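Local structure of glycosyl hydrolase family 88 (Pedobacter heparinus, 3WIW) at residues R71-G76 / L117-Y122; L82-E87 / A128-G133; K139-G144 / L179-W184. The protein removes unsaturated glucuronic acid residues by hydrolysis, with specificity for heparin fragments, as a family 88 glycoside hydrolase built on an alpha6/alpha6-barrel. One frame throughout, in Å; residues are numbered along the deposited sequence. Where two conformers were deposited one is given.

Contact 1. Residues R71-G76 / L117-Y122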
loop_
_atom_site.group_PDB
_atom_site.type_symbol
_atom_site.label_atom_id
_atom_site.label_comp_id
_atom_site.label_asym_id
_atom_site.label_seq_id
_atom_site.Cartn_x
_atom_site.Cartn_y
_atom_site.Cartn_z
ATOM N N ARG A 71 -11.716 12.414 4.857
ATOM C CA ARG A 71 -12.220 12.043 3.534
ATOM C C ARG A 71 -11.123 11.640 2.546
ATOM O O ARG A 71 -11.399 11.046 1.503
ATOM C CB ARG A 71 -13.004 13.209 2.934
ATOM C CG ARG A 71 -12.121 14.379 2.554
ATOM C CD ARG A 71 -12.872 15.421 1.756
ATOM N NE ARG A 71 -12.033 16.586 1.514
ATOM C CZ ARG A 71 -11.864 17.576 2.385
ATOM N NH1 ARG A 71 -11.079 18.599 2.082
ATOM N NH2 ARG A 71 -12.479 17.541 3.560
ATOM N N ASP A 72 -9.881 11.978 2.863
ATOM C CA ASP A 72 -8.751 11.770 1.940
ATOM C C ASP A 72 -8.325 10.304 1.947
ATOM O O ASP A 72 -8.130 9.712 3.014
ATOM C CB ASP A 72 -7.608 12.687 2.388
ATOM C CG ASP A 72 -6.390 12.640 1.493
ATOM O OD1 ASP A 72 -5.707 11.609 1.458
ATOM O OD2 ASP A 72 -6.049 13.690 0.908
ATOM N N TRP A 73 -8.119 9.718 0.769
ATOM C CA TRP A 73 -7.825 8.288 0.699
ATOM C C TRP A 73 -6.537 7.868 1.411
ATOM O O TRP A 73 -6.361 6.679 1.730
ATOM C CB TRP A 73 -7.782 7.809 -0.748
ATOM C CG TRP A 73 -6.495 8.104 -1.502
ATOM C CD1 TRP A 73 -6.198 9.231 -2.209
ATOM C CD2 TRP A 73 -5.371 7.222 -1.657
ATOM N NE1 TRP A 73 -4.950 9.100 -2.811
ATOM C CE2 TRP A 73 -4.427 7.874 -2.483
ATOM C CE3 TRP A 73 -5.080 5.935 -1.182
ATOM C CZ2 TRP A 73 -3.200 7.290 -2.838
ATOM C CZ3 TRP A 73 -3.869 5.351 -1.531
ATOM C CH2 TRP A 73 -2.935 6.033 -2.351
ATOM N N THR A 74 -5.632 8.822 1.647
ATOM C CA THR A 74 -4.370 8.511 2.284
ATOM C C THR A 74 -4.412 8.744 3.786
ATOM O O THR A 74 -3.403 8.563 4.441
ATOM C CB THR A 74 -3.193 9.374 1.732
ATOM O OG1 THR A 74 -3.296 10.709 2.255
ATOM C CG2 THR A 74 -3.169 9.400 0.195
ATOM N N THR A 75 -5.570 9.117 4.345
ATOM C CA THR A 75 -5.583 9.627 5.705
ATOM C C THR A 75 -5.205 8.568 6.766
ATOM O O THR A 75 -4.716 8.904 7.851
ATOM C CB THR A 75 -6.944 10.280 6.008
ATOM O OG1 THR A 75 -6.819 11.111 7.162
ATOM C CG2 THR A 75 -8.034 9.234 6.236
ATOM N N GLY A 76 -5.447 7.296 6.471
ATOM C CA GLY A 76 -5.138 6.230 7.407
ATOM C C GLY A 76 -3.677 5.849 7.489
ATOM O O GLY A 76 -3.294 5.151 8.441
ATOM N N LEU A 117 -11.638 2.210 1.845
ATOM C CA LEU A 117 -11.821 1.938 3.268
ATOM C C LEU A 117 -10.735 1.020 3.833
ATOM O O LEU A 117 -10.433 1.075 5.023
ATOM C CB LEU A 117 -13.180 1.304 3.519
ATOM C CG LEU A 117 -14.347 2.212 3.124
ATOM C CD1 LEU A 117 -15.661 1.445 3.296
ATOM C CD2 LEU A 117 -14.351 3.517 3.942
ATOM N N GLY A 118 -10.140 0.163 3.006
ATOM C CA GLY A 118 -9.026 -0.641 3.470
ATOM C C GLY A 118 -7.812 0.231 3.817
ATOM O O GLY A 118 -7.248 0.148 4.931
ATOM N N PHE A 119 -7.359 1.059 2.873
ATOM C CA PHE A 119 -6.262 1.970 3.165
ATOM C C PHE A 119 -6.599 2.891 4.346
ATOM O O PHE A 119 -5.730 3.208 5.156
ATOM C CB PHE A 119 -5.985 2.843 1.945
ATOM C CG PHE A 119 -5.375 2.128 0.765
ATOM C CD1 PHE A 119 -4.213 1.368 0.884
ATOM C CD2 PHE A 119 -5.935 2.291 -0.500
ATOM C CE1 PHE A 119 -3.606 0.797 -0.276
ATOM C CE2 PHE A 119 -5.360 1.720 -1.638
ATOM C CZ PHE A 119 -4.195 0.984 -1.517
ATOM N N MET A 120 -7.847 3.356 4.412
ATOM C CA MET A 120 -8.217 4.388 5.383
ATOM C C MET A 120 -8.463 3.850 6.787
ATOM O O MET A 120 -7.911 4.385 7.744
ATOM C CB MET A 120 -9.461 5.132 4.893
ATOM C CG MET A 120 -9.199 5.870 3.567
ATOM S SD MET A 120 -10.703 6.351 2.685
ATOM C CE MET A 120 -11.134 7.778 3.613
ATOM N N LEU A 121 -9.309 2.821 6.903
ATOM C CA LEU A 121 -9.630 2.209 8.201
ATOM C C LEU A 121 -8.767 1.009 8.530
ATOM O O LEU A 121 -8.364 0.837 9.669
ATOM C CB LEU A 121 -11.084 1.760 8.245
ATOM C CG LEU A 121 -12.105 2.870 8.415
ATOM C CD1 LEU A 121 -13.513 2.331 8.175
ATOM C CD2 LEU A 121 -12.033 3.419 9.829
ATOM N N TYR A 122 -8.511 0.131 7.566
ATOM C CA TYR A 122 -7.759 -1.059 7.940
ATOM C C TYR A 122 -6.283 -0.741 8.271
ATOM O O TYR A 122 -5.708 -1.342 9.187
ATOM C CB TYR A 122 -7.907 -2.175 6.904
ATOM C CG TYR A 122 -7.471 -3.523 7.439
ATOM C CD1 TYR A 122 -8.176 -4.140 8.473
ATOM C CD2 TYR A 122 -6.352 -4.174 6.914
ATOM C CE1 TYR A 122 -7.769 -5.378 8.970
ATOM C CE2 TYR A 122 -5.917 -5.400 7.406
ATOM C CZ TYR A 122 -6.658 -6.010 8.429
ATOM O OH TYR A 122 -6.272 -7.242 8.942
HETATM O O HOH W 1 -5.347 5.844 4.076
#

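Contact 2. Residues L82-E87 / A128-G133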
loop_
_atom_site.group_PDB
_atom_site.type_symbol
_atom_site.label_atom_id
_atom_site.label_comp_id
_atom_site.label_asym_id
_atom_site.label_seq_id
_atom_site.Cartn_x
_atom_site.Cartn_y
_atom_site.Cartn_z
ATOM N N LEU A 82 2.589 5.036 12.573
ATOM C CA LEU A 82 2.835 5.128 14.007
ATOM C C LEU A 82 2.723 3.755 14.684
ATOM O O LEU A 82 3.568 3.400 15.514
ATOM C CB LEU A 82 1.874 6.137 14.658
ATOM C CG LEU A 82 2.113 7.627 14.358
ATOM C CD1 LEU A 82 0.945 8.452 14.877
ATOM C CD2 LEU A 82 3.446 8.099 14.965
ATOM N N TRP A 83 1.706 2.962 14.322
ATOM C CA TRP A 83 1.610 1.603 14.864
ATOM C C TRP A 83 2.845 0.789 14.510
ATOM O O TRP A 83 3.424 0.104 15.361
ATOM C CB TRP A 83 0.342 0.873 14.386
ATOM C CG TRP A 83 -0.908 1.418 15.013
ATOM C CD1 TRP A 83 -1.909 2.102 14.382
ATOM C CD2 TRP A 83 -1.253 1.387 16.409
ATOM N NE1 TRP A 83 -2.879 2.458 15.294
ATOM C CE2 TRP A 83 -2.491 2.049 16.547
ATOM C CE3 TRP A 83 -0.633 0.864 17.550
ATOM C CZ2 TRP A 83 -3.129 2.201 17.786
ATOM C CZ3 TRP A 83 -1.253 1.025 18.775
ATOM C CH2 TRP A 83 -2.505 1.669 18.881
ATOM N N TYR A 84 3.268 0.858 13.252
ATOM C CA TYR A 84 4.477 0.145 12.857
ATOM C C TYR A 84 5.745 0.635 13.588
ATOM O O TYR A 84 6.582 -0.170 13.998
ATOM C CB TYR A 84 4.670 0.222 11.349
ATOM C CG TYR A 84 3.744 -0.646 10.512
ATOM C CD1 TYR A 84 3.032 -1.732 11.062
ATOM C CD2 TYR A 84 3.573 -0.371 9.160
ATOM C CE1 TYR A 84 2.207 -2.520 10.264
ATOM C CE2 TYR A 84 2.745 -1.141 8.367
ATOM C CZ TYR A 84 2.082 -2.224 8.906
ATOM O OH TYR A 84 1.275 -3.001 8.098
ATOM N N GLY A 85 5.877 1.946 13.776
ATOM C CA GLY A 85 6.980 2.507 14.530
ATOM C C GLY A 85 6.983 1.972 15.954
ATOM O O GLY A 85 8.033 1.638 16.491
ATOM N N TYR A 86 5.797 1.848 16.555
ATOM C CA TYR A 86 5.671 1.257 17.881
ATOM C C TYR A 86 6.106 -0.209 17.884
ATOM O O TYR A 86 6.838 -0.644 18.773
ATOM C CB TYR A 86 4.229 1.381 18.382
ATOM C CG TYR A 86 3.953 0.573 19.627
ATOM C CD1 TYR A 86 4.690 0.772 20.788
ATOM C CD2 TYR A 86 2.945 -0.379 19.649
ATOM C CE1 TYR A 86 4.443 0.034 21.940
ATOM C CE2 TYR A 86 2.690 -1.103 20.787
ATOM C CZ TYR A 86 3.437 -0.904 21.930
ATOM O OH TYR A 86 3.158 -1.649 23.054
ATOM N N GLU A 87 5.672 -0.971 16.884
ATOM C CA GLU A 87 6.044 -2.385 16.825
ATOM C C GLU A 87 7.548 -2.589 16.655
ATOM O O GLU A 87 8.135 -3.488 17.262
ATOM C CB GLU A 87 5.289 -3.102 15.710
ATOM C CG GLU A 87 3.813 -3.204 15.970
ATOM C CD GLU A 87 3.146 -4.073 14.941
ATOM O OE1 GLU A 87 2.886 -3.571 13.832
ATOM O OE2 GLU A 87 2.906 -5.268 15.226
ATOM N N ALA A 128 -4.396 -0.967 14.744
ATOM C CA ALA A 128 -4.644 -0.656 16.140
ATOM C C ALA A 128 -5.235 -1.880 16.848
ATOM O O ALA A 128 -4.801 -2.252 17.939
ATOM C CB ALA A 128 -5.620 0.490 16.236
ATOM N N TYR A 129 -6.240 -2.504 16.243
ATOM C CA TYR A 129 -6.905 -3.630 16.878
ATOM C C TYR A 129 -5.978 -4.848 16.932
ATOM O O TYR A 129 -5.963 -5.575 17.933
ATOM C CB TYR A 129 -8.203 -3.975 16.166
ATOM C CG TYR A 129 -9.019 -4.979 16.940
ATOM C CD1 TYR A 129 -9.530 -4.666 18.208
ATOM C CD2 TYR A 129 -9.263 -6.247 16.425
ATOM C CE1 TYR A 129 -10.276 -5.582 18.936
ATOM C CE2 TYR A 129 -10.009 -7.177 17.150
ATOM C CZ TYR A 129 -10.506 -6.824 18.405
ATOM O OH TYR A 129 -11.256 -7.701 19.157
ATOM N N ARG A 130 -5.183 -5.048 15.878
ATOM C CA ARG A 130 -4.250 -6.164 15.862
ATOM C C ARG A 130 -3.211 -5.999 16.980
ATOM O O ARG A 130 -2.908 -6.940 17.730
ATOM C CB ARG A 130 -3.563 -6.263 14.500
ATOM C CG ARG A 130 -2.530 -7.383 14.436
ATOM C CD ARG A 130 -1.813 -7.418 13.076
ATOM N NE ARG A 130 -1.238 -6.112 12.750
ATOM C CZ ARG A 130 -0.068 -5.679 13.213
ATOM N NH1 ARG A 130 0.676 -6.459 13.999
ATOM N NH2 ARG A 130 0.349 -4.462 12.897
ATOM N N VAL A 131 -2.668 -4.795 17.098
ATOM C CA VAL A 131 -1.604 -4.551 18.065
ATOM C C VAL A 131 -2.110 -4.603 19.520
ATOM O O VAL A 131 -1.461 -5.197 20.390
ATOM C CB VAL A 131 -0.871 -3.220 17.762
ATOM C CG1 VAL A 131 0.077 -2.842 18.907
ATOM C CG2 VAL A 131 -0.103 -3.315 16.420
ATOM N N THR A 132 -3.277 -4.011 19.786
ATOM C CA THR A 132 -3.722 -3.784 21.158
ATOM C C THR A 132 -4.838 -4.716 21.626
ATOM O O THR A 132 -5.009 -4.903 22.831
ATOM C CB THR A 132 -4.229 -2.341 21.337
ATOM O OG1 THR A 132 -5.480 -2.178 20.654
ATOM C CG2 THR A 132 -3.201 -1.311 20.852
ATOM N N GLY A 133 -5.625 -5.254 20.695
ATOM C CA GLY A 133 -6.821 -6.016 21.042
ATOM C C GLY A 133 -7.909 -5.202 21.732
ATOM O O GLY A 133 -8.865 -5.755 22.269
#

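Contact 3. Residues K139-G144 / L179-W184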
loop_
_atom_site.group_PDB
_atom_site.type_symbol
_atom_site.label_atom_id
_atom_site.label_comp_id
_atom_site.label_asym_id
_atom_site.label_seq_id
_atom_site.Cartn_x
_atom_site.Cartn_y
_atom_site.Cartn_z
ATOM N N LYS A 139 -15.908 -1.805 16.631
ATOM C CA LYS A 139 -17.136 -1.432 15.938
ATOM C C LYS A 139 -16.895 -0.589 14.661
ATOM O O LYS A 139 -17.538 -0.836 13.642
ATOM C CB LYS A 139 -18.160 -0.772 16.877
ATOM C CG LYS A 139 -19.557 -0.629 16.260
ATOM C CD LYS A 139 -20.144 -1.999 15.914
ATOM C CE LYS A 139 -21.573 -1.922 15.402
ATOM N NZ LYS A 139 -22.165 -3.284 15.290
ATOM N N PRO A 140 -15.981 0.400 14.706
ATOM C CA PRO A 140 -15.716 1.126 13.465
ATOM C C PRO A 140 -15.209 0.189 12.359
ATOM O O PRO A 140 -15.576 0.352 11.193
ATOM C CB PRO A 140 -14.654 2.146 13.905
ATOM C CG PRO A 140 -15.000 2.419 15.347
ATOM C CD PRO A 140 -15.324 1.052 15.860
ATOM N N LEU A 141 -14.395 -0.794 12.716
ATOM C CA LEU A 141 -13.962 -1.786 11.732
ATOM C C LEU A 141 -15.126 -2.586 11.160
ATOM O O LEU A 141 -15.168 -2.843 9.952
ATOM C CB LEU A 141 -12.910 -2.717 12.309
ATOM C CG LEU A 141 -11.526 -2.104 12.463
ATOM C CD1 LEU A 141 -10.660 -2.998 13.353
ATOM C CD2 LEU A 141 -10.844 -1.907 11.094
ATOM N N GLU A 142 -16.055 -3.000 12.012
ATOM C CA GLU A 142 -17.191 -3.764 11.537
ATOM C C GLU A 142 -18.067 -2.926 10.617
ATOM O O GLU A 142 -18.471 -3.389 9.552
ATOM C CB GLU A 142 -17.986 -4.284 12.717
ATOM C CG GLU A 142 -19.072 -5.270 12.324
ATOM C CD GLU A 142 -19.889 -5.760 13.504
ATOM O OE1 GLU A 142 -19.774 -5.173 14.600
ATOM O OE2 GLU A 142 -20.650 -6.734 13.329
ATOM N N ASN A 143 -18.344 -1.683 11.009
ATOM C CA ASN A 143 -19.167 -0.811 10.171
ATOM C C ASN A 143 -18.494 -0.542 8.823
ATOM O O ASN A 143 -19.148 -0.577 7.784
ATOM C CB ASN A 143 -19.482 0.507 10.876
ATOM C CG ASN A 143 -20.513 0.351 11.963
ATOM O OD1 ASN A 143 -21.322 -0.581 11.943
ATOM N ND2 ASN A 143 -20.481 1.249 12.931
ATOM N N GLY A 144 -17.184 -0.275 8.831
ATOM C CA GLY A 144 -16.446 -0.022 7.601
ATOM C C GLY A 144 -16.491 -1.219 6.677
ATOM O O GLY A 144 -16.619 -1.072 5.459
ATOM N N LEU A 179 -8.780 -5.380 -0.437
ATOM C CA LEU A 179 -9.315 -6.709 -0.133
ATOM C C LEU A 179 -8.861 -7.244 1.221
ATOM O O LEU A 179 -9.588 -8.022 1.840
ATOM C CB LEU A 179 -8.958 -7.708 -1.228
ATOM C CG LEU A 179 -9.389 -7.319 -2.638
ATOM C CD1 LEU A 179 -9.039 -8.456 -3.583
ATOM C CD2 LEU A 179 -10.865 -6.925 -2.706
ATOM N N GLU A 180 -7.685 -6.812 1.691
ATOM C CA GLU A 180 -7.131 -7.362 2.931
ATOM C C GLU A 180 -8.133 -7.145 4.083
ATOM O O GLU A 180 -8.388 -8.040 4.903
ATOM C CB GLU A 180 -5.774 -6.730 3.251
ATOM C CG GLU A 180 -5.104 -7.483 4.400
ATOM C CD GLU A 180 -3.750 -6.952 4.777
ATOM O OE1 GLU A 180 -3.237 -7.335 5.848
ATOM O OE2 GLU A 180 -3.164 -6.208 3.980
ATOM N N TYR A 181 -8.690 -5.939 4.125
ATOM C CA TYR A 181 -9.712 -5.569 5.092
ATOM C C TYR A 181 -10.871 -6.567 5.087
ATOM O O TYR A 181 -11.294 -7.048 6.157
ATOM C CB TYR A 181 -10.210 -4.181 4.742
ATOM C CG TYR A 181 -11.143 -3.507 5.751
ATOM C CD1 TYR A 181 -11.399 -4.019 7.034
ATOM C CD2 TYR A 181 -11.755 -2.297 5.389
ATOM C CE1 TYR A 181 -12.253 -3.318 7.913
ATOM C CE2 TYR A 181 -12.572 -1.600 6.233
ATOM C CZ TYR A 181 -12.830 -2.105 7.491
ATOM O OH TYR A 181 -13.646 -1.370 8.312
ATOM N N LEU A 182 -11.377 -6.929 3.908
ATOM C CA LEU A 182 -12.508 -7.851 3.830
ATOM C C LEU A 182 -12.128 -9.284 4.165
ATOM O O LEU A 182 -12.959 -9.999 4.731
ATOM C CB LEU A 182 -13.157 -7.812 2.456
ATOM C CG LEU A 182 -14.074 -6.649 2.129
ATOM C CD1 LEU A 182 -14.738 -6.890 0.780
ATOM C CD2 LEU A 182 -15.113 -6.480 3.220
ATOM N N TYR A 183 -10.947 -9.753 3.762
ATOM C CA TYR A 183 -10.550 -11.100 4.188
ATOM C C TYR A 183 -10.541 -11.194 5.711
ATOM O O TYR A 183 -11.076 -12.142 6.304
ATOM C CB TYR A 183 -9.168 -11.471 3.676
ATOM C CG TYR A 183 -9.010 -11.652 2.178
ATOM C CD1 TYR A 183 -9.836 -12.502 1.443
ATOM C CD2 TYR A 183 -7.960 -11.018 1.503
ATOM C CE1 TYR A 183 -9.636 -12.670 0.081
ATOM C CE2 TYR A 183 -7.768 -11.184 0.143
ATOM C CZ TYR A 183 -8.599 -12.014 -0.559
ATOM O OH TYR A 183 -8.397 -12.196 -1.910
ATOM N N TRP A 184 -9.960 -10.189 6.353
ATOM C CA TRP A 184 -9.872 -10.145 7.805
ATOM C C TRP A 184 -11.267 -10.062 8.417
ATOM O O TRP A 184 -11.603 -10.815 9.325
ATOM C CB TRP A 184 -9.017 -8.945 8.266
ATOM C CG TRP A 184 -9.130 -8.734 9.741
ATOM C CD1 TRP A 184 -8.439 -9.389 10.721
ATOM C CD2 TRP A 184 -10.060 -7.858 10.411
ATOM N NE1 TRP A 184 -8.872 -8.953 11.957
ATOM C CE2 TRP A 184 -9.861 -8.015 11.794
ATOM C CE3 TRP A 184 -11.010 -6.929 9.966
ATOM C CZ2 TRP A 184 -10.589 -7.284 12.751
ATOM C CZ3 TRP A 184 -11.746 -6.202 10.914
ATOM C CH2 TRP A 184 -11.532 -6.391 12.289
#

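Contact 1. Residues R71-G76 / L117-Y122
Trp73 turns the edge of its six-membered ring toward one face of Phe119, near the rim of that face, in an edge-to-face aromatic pair. The ring centroids of Trp73 and Phe119 lie 5.4 Å apart with planes at 63°, and Trp73 CE3 comes within 3.8 Å of Phe119 CD2. The first torsion of Trp73 puts CG in the crowded position between the backbone N and the carbonyl carbon (chi1 80°). The two side chains run side by side and point the same way. The CG2 methyl of Thr74 covers the centre of one indole face.

Beside the aromatic pair, Met120 brings a flexible, unbranched chain against the loop backbone. Its CG lies 3.5 Å from Trp73 O, and a bend at chi3 carries Met120 CE to 3.6 Å from Asp72 O. The loop is shaped by a type I turn from Asp72 to Thr75 and by an Asx turn, Thr74 N donating to Asp72 OD1; the same oxygen also accepts from Thr74 OG1. Glycine suits position 76, where a CB would collide with Phe119 O and Met120 O; instead Gly76 CA makes a CH···O contact of 3.3 Å with Met120 O. One water joins the segments, donating to Trp73 O at 2.7 Å, accepting from Gly76 N at 2.8 Å and donating weakly to Phe119 O.

Phe119 adjoins Asp116 and Trp250, the predicted nucleophile and a predicted substrate-binding residue, and a bound HEPES molecule lies close to Trp73, so the aromatic pair probably helps to line the active site. The loop links strand 65-68 to helix 77-89; Arg57 of strand 55-59 touches Trp73, while Phe119 packs on Met177 of helix 175-188 and Tyr380 of helix 375-392.

Contact 2. Residues L82-E87 / A128-G133
Two nearly parallel helices of the alpha6/alpha6-barrel pack here, with a hydrophobic patch next to a salt bridge. The segments belong to helices 77-89 and 117-132, with helix 92-103 between them in the chain; the axes of segments 82-87 and 128-132 approach to 10.7 Å at 22°. Trp83 lays one face of its broad indole over the backbone of Ala128, whose CA is 3.8 Å from the centroid of the six-membered ring in a CH-pi contact. The small alanine suits this spot, its methyl letting the indole lie close against the backbone, with Ala128 CB 3.4 Å from Trp83 CZ2. Thr132 CG2 touches Trp83 CH2, while Thr132 OG1 donates a hydrogen bond back to Ala128 O. Trp83 NE1 donates to Thr102. An alanine in place of Trp83 would remove the indole and probably loosen the packing on Ala128 and Thr132.

A turn further on, beta-branched Val131 fills the middle: CG1 meets the edge of Tyr86 at CE2, 3.7 Å away, and CG2 lies over a face of the Glu87 carboxylate. Long side chains then bridge the more exposed side, where Lys386 of helix 375-392 also pairs with Glu87 OE1. Arg130, bent at chi3, grips Glu87 end-on, the carboxylate turned 38° out of the guanidinium plane: NH1 reaches OE2 and NH2 reaches OE1, each at 2.8 Å, the latter along an almost straight N-H···O line of 177°.

Contact 3. Residues K139-G144 / L179-W184
Two aromatic side chains of segment 179-184 leave their helix with CG anti to the backbone N, Tyr181 at chi1 -171° and Trp184 at chi1 169°, and so extend across to segment 139-144. Leu141 receives them with CG beside its own backbone N and presents a separate methyl to each. Its CD2 meets the phenol of Tyr181 at CE1, 3.8 Å away, and its CD1 reaches the indole at Trp184 CH2, 3.7 Å away, the Leu141 and Trp184 side chains crossing at about a right angle. A branched leucine can offer one methyl to each aromatic group.

The segments lie on helices 138-150 and 175-188 of the barrel. The axes of segments 139-144 and 179-184 cross at 110° and come no nearer than 10.8 Å, a spacing that large side chains must span. Tyr181 does so most directly: its OH donates to Leu141 O at 2.7 Å, entering in the carbonyl plane on a lone pair. Tyr181 OH also rests 3.2 Å from Gly144 CA. Glycine is apt there, since a CB would point at the phenol and collide with its oxygen.

Helix 117-132 packs against this junction: Tyr122 meets the rings of both Tyr181 and Trp184, and Tyr125 touches Leu141. Asp116, the predicted nucleophile, has its side chain about 9 Å from that of Tyr181 at the nearest atoms, consistent with structural packing. Chemically, the phenol adds one directional bond to an otherwise apolar, buried interface; ending on a backbone carbonyl, it ties Tyr181 to the neighbouring helix, and the hydroxyl's proton is satisfied without a charged partner.

Overall arrangement
Contacts 1 and 2 share helix 117-132, holding its beginning and its end, and contact 3 lies beside it, using the following helix 138-150. The centre of contact 1 lies about 11 Å from the centre of the chain, the least of the three, and the contact joins a loop to a helix with aromatic rings and one water at the predicted active site. Contact 3 is the most buried and relies on apolar packing with one neutral hydrogen bond. Contact 2, about 17 Å from the chain centre, is more exposed and alone of the three pairs opposite charges across its segments. Contact 3 touches both others, through Tyr122 and Leu117 of contact 1 and Tyr129 of segment 128-133.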